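Local structure of kallikrein-10 (Homo sapiens, 5LPE) at residues 66-71 with 101-106; 32-37 with 96-101; 151-156 with 170-175. The protein is a secreted, zymogen-like serine protease of the kallikrein family that is inhibited by zinc and has a tumour-suppressor role in breast and prostate cancer. All blocks are in the same frame, centred on the assembly; numbering follows the deposited sequence.

Interaction 1. Residues 66-71 with 101-106; sequences QLRRTT and LARPVV
R68 is the buried, close-fitting heart of this contact. Its CG is anti to the carbonyl carbon (chi1 -63°), and the bend at chi2 carries the guanidinium across the backbone of R103 and P104. NE and NH2 grip P104 O side-on, the shorter bond running from NH2 to P104 O at 2.8 Å, while NE also makes a weak bond to R103 O. The remaining nitrogen, R68 NH1, turns back to L67 O at 3.0 Å with a nearly straight approach (172°). Arginine suits the place because its N-H groups spread round a flat rim, so that two can close on one carbonyl oxygen while NH1 reaches another. L101 CD1 packs on the aliphatic part, 4.0 Å from R68 CG.

The setting is the first barrel of the chymotrypsin-like fold: strand 66-75 pairs with the end of strand 97-101, T70 and L101 forming a non-hydrogen-bonded antiparallel pair, and the chain then runs on as a loop. Just past the pair, A102 N donates to R69 O almost along the C=O axis, and T70 OG1 is hydrogen-bonded to L50 O, just before the neighbouring strand 51-54.

Toward solvent the fit loosens. R103 lays its guanidinium over one face of that of R68, planes 20° apart; the like charges probably repel, a cost the surrounding carbonyls may offset. Q66 OE1 receives a weak bond from the backbone N of V106, an exposed residue, 3.5 Å away.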
loop_
_atom_site.group_PDB
_atom_site.type_symbol
_atom_site.label_atom_id
_atom_site.label_comp_id
_atom_site.label_asym_id
_atom_site.label_seq_id
_atom_site.Cartn_x
_atom_site.Cartn_y
_atom_site.Cartn_z
ATOM N N GLN A 66 -0.276 5.424 -18.081
ATOM C CA GLN A 66 -1.700 5.288 -18.247
ATOM C C GLN A 66 -2.440 5.974 -17.155
ATOM O O GLN A 66 -2.242 5.697 -16.004
ATOM C CB GLN A 66 -2.095 3.833 -18.375
ATOM C CG GLN A 66 -1.387 3.175 -19.526
ATOM C CD GLN A 66 -1.459 1.661 -19.566
ATOM O OE1 GLN A 66 -2.451 1.058 -19.212
ATOM N NE2 GLN A 66 -0.400 1.055 -20.062
ATOM N N LEU A 67 -3.317 6.874 -17.550
ATOM C CA LEU A 67 -4.095 7.624 -16.623
ATOM C C LEU A 67 -5.473 7.091 -16.576
ATOM O O LEU A 67 -6.057 6.774 -17.570
ATOM C CB LEU A 67 -4.180 9.078 -17.050
ATOM C CG LEU A 67 -2.945 9.911 -16.819
ATOM C CD1 LEU A 67 -3.202 11.380 -17.042
ATOM C CD2 LEU A 67 -2.483 9.680 -15.412
ATOM N N ARG A 68 -6.003 7.005 -15.389
ATOM C CA ARG A 68 -7.390 6.577 -15.272
ATOM C C ARG A 68 -8.012 7.358 -14.131
ATOM O O ARG A 68 -7.331 8.044 -13.374
ATOM C CB ARG A 68 -7.547 5.073 -15.005
ATOM C CG ARG A 68 -7.038 4.165 -16.086
ATOM C CD ARG A 68 -7.853 4.258 -17.356
ATOM N NE ARG A 68 -7.515 3.142 -18.229
ATOM C CZ ARG A 68 -6.484 3.140 -19.066
ATOM N NH1 ARG A 68 -5.699 4.200 -19.148
ATOM N NH2 ARG A 68 -6.240 2.083 -19.818
ATOM N N ARG A 69 -9.319 7.266 -14.017
ATOM C CA ARG A 69 -10.009 7.829 -12.877
ATOM C C ARG A 69 -10.883 6.783 -12.253
ATOM O O ARG A 69 -11.197 5.759 -12.856
ATOM C CB ARG A 69 -10.874 8.995 -13.257
ATOM C CG ARG A 69 -10.044 10.037 -13.740
ATOM C CD ARG A 69 -10.892 11.044 -14.264
ATOM N NE ARG A 69 -10.762 11.047 -15.694
ATOM C CZ ARG A 69 -10.980 12.136 -16.390
ATOM N NH1 ARG A 69 -10.805 12.142 -17.708
ATOM N NH2 ARG A 69 -11.209 13.260 -15.709
ATOM N N THR A 70 -11.300 7.078 -11.042
ATOM C CA THR A 70 -12.046 6.109 -10.274
ATOM C C THR A 70 -13.530 6.460 -10.319
ATOM O O THR A 70 -13.917 7.618 -10.500
ATOM C CB THR A 70 -11.498 6.028 -8.842
ATOM O OG1 THR A 70 -11.621 7.293 -8.207
ATOM C CG2 THR A 70 -10.023 5.688 -8.892
ATOM N N THR A 71 -14.356 5.424 -10.279
ATOM C CA THR A 71 -15.792 5.586 -10.118
ATOM C C THR A 71 -16.223 4.963 -8.798
ATOM O O THR A 71 -16.485 5.682 -7.833
ATOM C CB THR A 71 -16.532 4.959 -11.297
ATOM O OG1 THR A 71 -16.016 3.639 -11.518
ATOM C CG2 THR A 71 -16.317 5.781 -12.548
ATOM N N LEU A 101 -11.375 1.579 -11.418
ATOM C CA LEU A 101 -10.963 2.441 -12.521
ATOM C C LEU A 101 -12.076 2.575 -13.563
ATOM O O LEU A 101 -12.768 1.607 -13.899
ATOM C CB LEU A 101 -9.684 1.911 -13.177
ATOM C CG LEU A 101 -8.456 1.730 -12.280
ATOM C CD1 LEU A 101 -7.188 1.458 -13.099
ATOM C CD2 LEU A 101 -8.272 2.929 -11.364
ATOM N N ALA A 102 -12.255 3.801 -14.058
ATOM C CA ALA A 102 -13.279 4.063 -15.060
ATOM C C ALA A 102 -13.138 3.099 -16.221
ATOM O O ALA A 102 -14.075 2.372 -16.561
ATOM C CB ALA A 102 -13.180 5.513 -15.538
ATOM N N ARG A 103 -11.944 3.033 -16.794
ATOM C CA ARG A 103 -11.622 2.131 -17.880
ATOM C C ARG A 103 -10.512 1.175 -17.451
ATOM O O ARG A 103 -9.606 1.565 -16.698
ATOM C CB ARG A 103 -11.185 2.914 -19.127
ATOM C CG ARG A 103 -12.190 3.969 -19.576
ATOM C CD ARG A 103 -11.729 4.715 -20.829
ATOM N NE ARG A 103 -10.803 5.820 -20.562
ATOM C CZ ARG A 103 -9.530 5.844 -20.951
ATOM N NH1 ARG A 103 -9.010 4.822 -21.626
ATOM N NH2 ARG A 103 -8.773 6.895 -20.674
ATOM N N PRO A 104 -10.555 -0.077 -17.917
ATOM C CA PRO A 104 -9.538 -1.056 -17.514
ATOM C C PRO A 104 -8.145 -0.654 -17.968
ATOM O O PRO A 104 -7.957 -0.017 -19.007
ATOM C CB PRO A 104 -9.981 -2.349 -18.213
ATOM C CG PRO A 104 -11.385 -2.119 -18.635
ATOM C CD PRO A 104 -11.534 -0.648 -18.850
ATOM N N VAL A 105 -7.160 -1.043 -17.163
ATOM C CA VAL A 105 -5.774 -0.969 -17.589
ATOM C C VAL A 105 -5.554 -1.943 -18.743
ATOM O O VAL A 105 -6.232 -2.971 -18.853
ATOM C CB VAL A 105 -4.868 -1.283 -16.385
ATOM C CG1 VAL A 105 -3.573 -1.901 -16.817
ATOM C CG2 VAL A 105 -4.612 -0.033 -15.595
ATOM N N VAL A 106 -4.634 -1.604 -19.638
ATOM C CA VAL A 106 -4.148 -2.551 -20.634
ATOM C C VAL A 106 -2.922 -3.218 -20.026
ATOM O O VAL A 106 -1.886 -2.571 -19.863
ATOM C CB VAL A 106 -3.803 -1.858 -21.960
ATOM C CG1 VAL A 106 -3.551 -2.886 -23.058
ATOM C CG2 VAL A 106 -4.900 -0.865 -22.376
#

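Interaction 2. Residues 32-37 with 96-101; sequences VLVDQS and LMLLKL
A corner of the first beta barrel of the trypsin-like fold brings these segments together: the chain bends at V34, and the turn that follows reaches the end of strand 97-101. The main link is backbone to backbone. L101 N donates to S37 O at 2.7 Å along a straight N-H line (172°), although the donor stands above the carbonyl plane. The same oxygen receives a C-H contact from K100 CA, 3.4 Å away, and K100 CG, anti to the backbone N, lies close beside it.

The turn is shaped by D35, whose carboxylate reaches forward so that D35 OD2 accepts, from above its plane, the N-H of S37 (N to OD2 3.0 Å), an Asx turn; aspartate's short side chain can reach an N-H two residues on. V34 and D35 together face W38 as a classic beta bulge, and strand 38-41 lies between strands 26-35 and 97-101 in the sheet.

On the L99 side of strand 97-101, L33 CD1 meets L101 CD1 at 4.2 Å. On the other side, under helix 224-230, V34 CG2 meets L98 CD2 at the same separation; leucine is long enough to reach across from a strand that is not a direct neighbour. L98 also packs on W38, L40, W226 and V230. Further along the face that carries L98, K100 bends at chi2 and chi4, bringing NZ alongside S37 CB at 3.8 Å; D35 OD2 is 6.6 Å from K100 NZ, so any attraction is probably modest.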
loop_
_atom_site.group_PDB
_atom_site.type_symbol
_atom_site.label_atom_id
_atom_site.label_comp_id
_atom_site.label_asym_id
_atom_site.label_seq_id
_atom_site.Cartn_x
_atom_site.Cartn_y
_atom_site.Cartn_z
ATOM N N VAL A 32 -2.282 0.082 -4.932
ATOM C CA VAL A 32 -1.775 -1.032 -5.715
ATOM C C VAL A 32 -2.810 -1.447 -6.738
ATOM O O VAL A 32 -4.013 -1.429 -6.479
ATOM C CB VAL A 32 -1.404 -2.231 -4.832
ATOM C CG1 VAL A 32 -0.301 -3.027 -5.499
ATOM C CG2 VAL A 32 -0.984 -1.750 -3.512
ATOM N N LEU A 33 -2.326 -1.907 -7.876
ATOM C CA LEU A 33 -3.191 -2.462 -8.902
ATOM C C LEU A 33 -3.352 -3.938 -8.579
ATOM O O LEU A 33 -2.403 -4.719 -8.692
ATOM C CB LEU A 33 -2.578 -2.268 -10.283
ATOM C CG LEU A 33 -3.517 -2.539 -11.448
ATOM C CD1 LEU A 33 -4.502 -1.391 -11.528
ATOM C CD2 LEU A 33 -2.733 -2.673 -12.731
ATOM N N VAL A 34 -4.537 -4.310 -8.118
ATOM C CA VAL A 34 -4.828 -5.694 -7.804
ATOM C C VAL A 34 -5.648 -6.364 -8.894
ATOM O O VAL A 34 -5.893 -7.581 -8.818
ATOM C CB VAL A 34 -5.538 -5.761 -6.435
ATOM C CG1 VAL A 34 -4.618 -5.197 -5.372
ATOM C CG2 VAL A 34 -6.823 -4.927 -6.451
ATOM N N ASP A 35 -6.093 -5.604 -9.886
ATOM C CA ASP A 35 -6.890 -6.076 -10.999
ATOM C C ASP A 35 -6.811 -5.001 -12.068
ATOM O O ASP A 35 -6.534 -3.842 -11.765
ATOM C CB ASP A 35 -8.335 -6.329 -10.569
ATOM C CG ASP A 35 -9.193 -6.792 -11.701
ATOM O OD1 ASP A 35 -9.050 -7.962 -12.074
ATOM O OD2 ASP A 35 -9.992 -5.988 -12.222
ATOM N N GLN A 36 -7.084 -5.374 -13.321
ATOM C CA GLN A 36 -6.975 -4.382 -14.386
ATOM C C GLN A 36 -7.925 -3.205 -14.167
ATOM O O GLN A 36 -7.685 -2.114 -14.689
ATOM C CB GLN A 36 -7.230 -5.033 -15.742
ATOM C CG GLN A 36 -8.554 -5.784 -15.813
ATOM C CD GLN A 36 -8.829 -6.343 -17.186
ATOM O OE1 GLN A 36 -7.910 -6.582 -17.966
ATOM N NE2 GLN A 36 -10.092 -6.565 -17.488
ATOM N N SER A 37 -9.043 -3.421 -13.479
ATOM C CA SER A 37 -9.976 -2.348 -13.153
ATOM C C SER A 37 -9.963 -1.895 -11.695
ATOM O O SER A 37 -10.767 -1.030 -11.342
ATOM C CB SER A 37 -11.398 -2.746 -13.561
ATOM O OG SER A 37 -11.577 -2.482 -14.938
ATOM N N LEU A 96 -8.966 0.192 4.504
ATOM C CA LEU A 96 -8.803 -0.441 3.211
ATOM C C LEU A 96 -9.893 0.141 2.337
ATOM O O LEU A 96 -11.026 0.310 2.787
ATOM C CB LEU A 96 -8.964 -1.957 3.295
ATOM C CG LEU A 96 -7.738 -2.784 2.950
ATOM C CD1 LEU A 96 -6.565 -2.285 3.745
ATOM C CD2 LEU A 96 -8.037 -4.239 3.235
ATOM N N MET A 97 -9.555 0.459 1.104
ATOM C CA MET A 97 -10.543 1.011 0.194
ATOM C C MET A 97 -10.211 0.471 -1.186
ATOM O O MET A 97 -9.037 0.440 -1.581
ATOM C CB MET A 97 -10.513 2.544 0.237
ATOM C CG MET A 97 -11.489 3.237 -0.653
ATOM S SD MET A 97 -11.364 5.050 -0.578
ATOM C CE MET A 97 -9.638 5.330 -0.921
ATOM N N LEU A 98 -11.231 0.011 -1.899
ATOM C CA LEU A 98 -11.053 -0.470 -3.256
ATOM C C LEU A 98 -11.544 0.613 -4.204
ATOM O O LEU A 98 -12.682 1.085 -4.088
ATOM C CB LEU A 98 -11.763 -1.811 -3.471
ATOM C CG LEU A 98 -10.875 -2.940 -2.928
ATOM C CD1 LEU A 98 -11.628 -4.214 -2.641
ATOM C CD2 LEU A 98 -9.713 -3.205 -3.889
ATOM N N LEU A 99 -10.657 1.046 -5.095
ATOM C CA LEU A 99 -10.959 2.046 -6.107
ATOM C C LEU A 99 -11.188 1.346 -7.439
ATOM O O LEU A 99 -10.325 0.591 -7.904
ATOM C CB LEU A 99 -9.819 3.056 -6.222
ATOM C CG LEU A 99 -9.706 3.995 -5.022
ATOM C CD1 LEU A 99 -9.070 5.299 -5.419
ATOM C CD2 LEU A 99 -11.061 4.258 -4.387
ATOM N N LYS A 100 -12.337 1.593 -8.054
ATOM C CA LYS A 100 -12.583 1.045 -9.376
ATOM C C LYS A 100 -12.151 2.044 -10.445
ATOM O O LYS A 100 -12.516 3.219 -10.386
ATOM C CB LYS A 100 -14.049 0.675 -9.556
ATOM C CG LYS A 100 -14.255 -0.213 -10.776
ATOM C CD LYS A 100 -15.563 0.084 -11.452
ATOM C CE LYS A 100 -16.112 -1.159 -12.112
ATOM N NZ LYS A 100 -15.053 -1.851 -12.860
ATOM N N LEU A 101 -11.375 1.579 -11.418
ATOM C CA LEU A 101 -10.963 2.441 -12.521
ATOM C C LEU A 101 -12.076 2.575 -13.563
ATOM O O LEU A 101 -12.768 1.607 -13.899
ATOM C CB LEU A 101 -9.684 1.911 -13.177
ATOM C CG LEU A 101 -8.456 1.730 -12.280
ATOM C CD1 LEU A 101 -7.188 1.458 -13.099
ATOM C CD2 LEU A 101 -8.272 2.929 -11.364
#

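Interaction 3. Residues 151-156 with 170-175; sequences ITILSP and NMICAG
Backbone hydrogen bonds set the register between 151-156 and 170-175. T152 and G175 form a hydrogen-bonded antiparallel pair: T152 N donates to G175 O at 2.7 Å, in the carbonyl plane, and G175 N returns a bond to T152 O. I153 and A174 follow as a non-hydrogen-bonded pair. Beyond them L154 N reaches C173 O at 2.9 Å, nearly along the C=O axis. The short segments 151-153 and 171-175 run with directions 142° apart, well short of strictly antiparallel.

Apolar contacts cover the face carrying I151, I153, I172 and A174. I151 straddles the small methyl of A174, with CD1 at 3.5 Å and CG2 at 3.6 Å from A174 CB; alanine leaves room for both branches. I153 and I172 cross obliquely and touch tip to tip, CD1 to CD1 at 4.2 Å. L191 of strand 190-193 packs against all four residues, so that beta-branched and small side chains make a continuous hydrophobic layer. On the other face L154, its CG anti to the carbonyl carbon (chi1 -55°), lays its isobutyl group over G175, with L154 CG 3.7 Å from G175 N; glycine has no side chain to stand in the way.

A covalent tie completes the set. C173 SG is joined in a disulfide to C159 SG, at the start of the short helix 159-162, so the excursion between the two strands is pinned to the second of them. Such an antiparallel strand pair, with a disulfide closing its intervening loop, belongs to the second six-stranded barrel of chymotrypsin-like serine proteases.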
loop_
_atom_site.group_PDB
_atom_site.type_symbol
_atom_site.label_atom_id
_atom_site.label_comp_id
_atom_site.label_asym_id
_atom_site.label_seq_id
_atom_site.Cartn_x
_atom_site.Cartn_y
_atom_site.Cartn_z
ATOM N N ILE A 151 12.402 -4.483 4.242
ATOM C CA ILE A 151 11.671 -4.325 5.488
ATOM C C ILE A 151 11.530 -5.698 6.101
ATOM O O ILE A 151 11.410 -6.699 5.388
ATOM C CB ILE A 151 10.296 -3.624 5.250
ATOM C CG1 ILE A 151 10.117 -2.437 6.193
ATOM C CG2 ILE A 151 9.171 -4.598 5.421
ATOM C CD1 ILE A 151 9.090 -1.417 5.739
ATOM N N THR A 152 11.514 -5.724 7.424
ATOM C CA THR A 152 11.455 -6.958 8.193
ATOM C C THR A 152 10.135 -7.031 8.929
ATOM O O THR A 152 9.827 -6.150 9.727
ATOM C CB THR A 152 12.620 -7.054 9.186
ATOM O OG1 THR A 152 13.866 -6.948 8.470
ATOM C CG2 THR A 152 12.567 -8.358 9.957
ATOM N N ILE A 153 9.351 -8.066 8.657
ATOM C CA ILE A 153 8.111 -8.219 9.401
ATOM C C ILE A 153 8.469 -8.433 10.865
ATOM O O ILE A 153 9.274 -9.306 11.202
ATOM C CB ILE A 153 7.264 -9.380 8.859
ATOM C CG1 ILE A 153 6.967 -9.226 7.366
ATOM C CG2 ILE A 153 5.974 -9.499 9.665
ATOM C CD1 ILE A 153 6.101 -8.060 7.031
ATOM N N LEU A 154 7.905 -7.617 11.729
ATOM C CA LEU A 154 8.041 -7.796 13.158
ATOM C C LEU A 154 6.827 -8.548 13.668
ATOM O O LEU A 154 5.871 -8.813 12.938
ATOM C CB LEU A 154 8.187 -6.450 13.864
ATOM C CG LEU A 154 9.317 -5.561 13.353
ATOM C CD1 LEU A 154 9.391 -4.299 14.203
ATOM C CD2 LEU A 154 10.641 -6.324 13.358
ATOM N N SER A 155 6.811 -8.796 14.935
ATOM C CA SER A 155 5.675 -9.601 15.303
ATOM C C SER A 155 4.647 -8.749 16.029
ATOM O O SER A 155 5.002 -7.726 16.625
ATOM C CB SER A 155 6.124 -10.744 16.209
ATOM O OG SER A 155 7.129 -10.277 17.081
ATOM N N PRO A 156 3.353 -9.144 16.010
ATOM C CA PRO A 156 2.307 -8.270 16.562
ATOM C C PRO A 156 2.401 -8.154 18.075
ATOM O O PRO A 156 1.406 -8.264 18.796
ATOM C CB PRO A 156 1.009 -8.982 16.145
ATOM C CG PRO A 156 1.409 -10.429 15.880
ATOM C CD PRO A 156 2.793 -10.341 15.350
ATOM N N ASN A 170 -4.921 -7.791 12.777
ATOM C CA ASN A 170 -5.135 -7.591 11.354
ATOM C C ASN A 170 -4.039 -6.720 10.745
ATOM O O ASN A 170 -4.112 -6.371 9.555
ATOM C CB ASN A 170 -6.551 -7.054 11.102
ATOM C CG ASN A 170 -7.607 -8.125 11.286
ATOM O OD1 ASN A 170 -7.347 -9.280 11.027
ATOM N ND2 ASN A 170 -8.814 -7.739 11.660
ATOM N N MET A 171 -3.024 -6.377 11.549
ATOM C CA MET A 171 -1.918 -5.528 11.151
ATOM C C MET A 171 -0.653 -6.351 11.077
ATOM O O MET A 171 -0.573 -7.432 11.660
ATOM C CB MET A 171 -1.729 -4.423 12.151
ATOM C CG MET A 171 -3.020 -3.945 12.813
ATOM S SD MET A 171 -3.689 -2.465 12.012
ATOM C CE MET A 171 -4.735 -3.072 10.696
ATOM N N ILE A 172 0.287 -5.850 10.281
ATOM C CA ILE A 172 1.676 -6.254 10.345
ATOM C C ILE A 172 2.489 -4.983 10.518
ATOM O O ILE A 172 2.209 -3.967 9.877
ATOM C CB ILE A 172 2.079 -7.061 9.104
ATOM C CG1 ILE A 172 1.604 -6.340 7.873
ATOM C CG2 ILE A 172 1.360 -8.397 9.126
ATOM C CD1 ILE A 172 2.078 -6.972 6.620
ATOM N N CYS A 173 3.407 -5.008 11.471
ATOM C CA CYS A 173 4.367 -3.940 11.671
ATOM C C CYS A 173 5.646 -4.278 10.935
ATOM O O CYS A 173 6.194 -5.368 11.111
ATOM C CB CYS A 173 4.632 -3.747 13.155
ATOM S SG CYS A 173 3.277 -2.814 13.835
ATOM N N ALA A 174 6.101 -3.368 10.096
ATOM C CA ALA A 174 7.226 -3.615 9.208
ATOM C C ALA A 174 8.423 -2.828 9.715
ATOM O O ALA A 174 8.412 -1.597 9.694
ATOM C CB ALA A 174 6.871 -3.210 7.788
ATOM N N GLY A 175 9.439 -3.527 10.216
ATOM C CA GLY A 175 10.660 -2.856 10.629
ATOM C C GLY A 175 11.505 -2.465 9.436
ATOM O O GLY A 175 11.835 -3.305 8.593
#

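From the N terminus, 32-37 comes first, then 66-71, and only afterwards 96-101 and 101-106. Interaction 2 therefore opens before interaction 1, and their loops, of 58 and 29 intervening residues, cross without nesting. They share L101 and touch: V105 N lies 2.7 Å from Q36 O and T71 N 2.9 Å from K100 O, both probable hydrogen bonds, so the two tie strands 26-35, 66-75 and 97-101 of the first barrel to the loop that leaves it. Interaction 3 follows in series, closing a short 13-residue loop within the second barrel. Its centre lies about 23 Å from that of interaction 2 and about 32 Å from that of interaction 1.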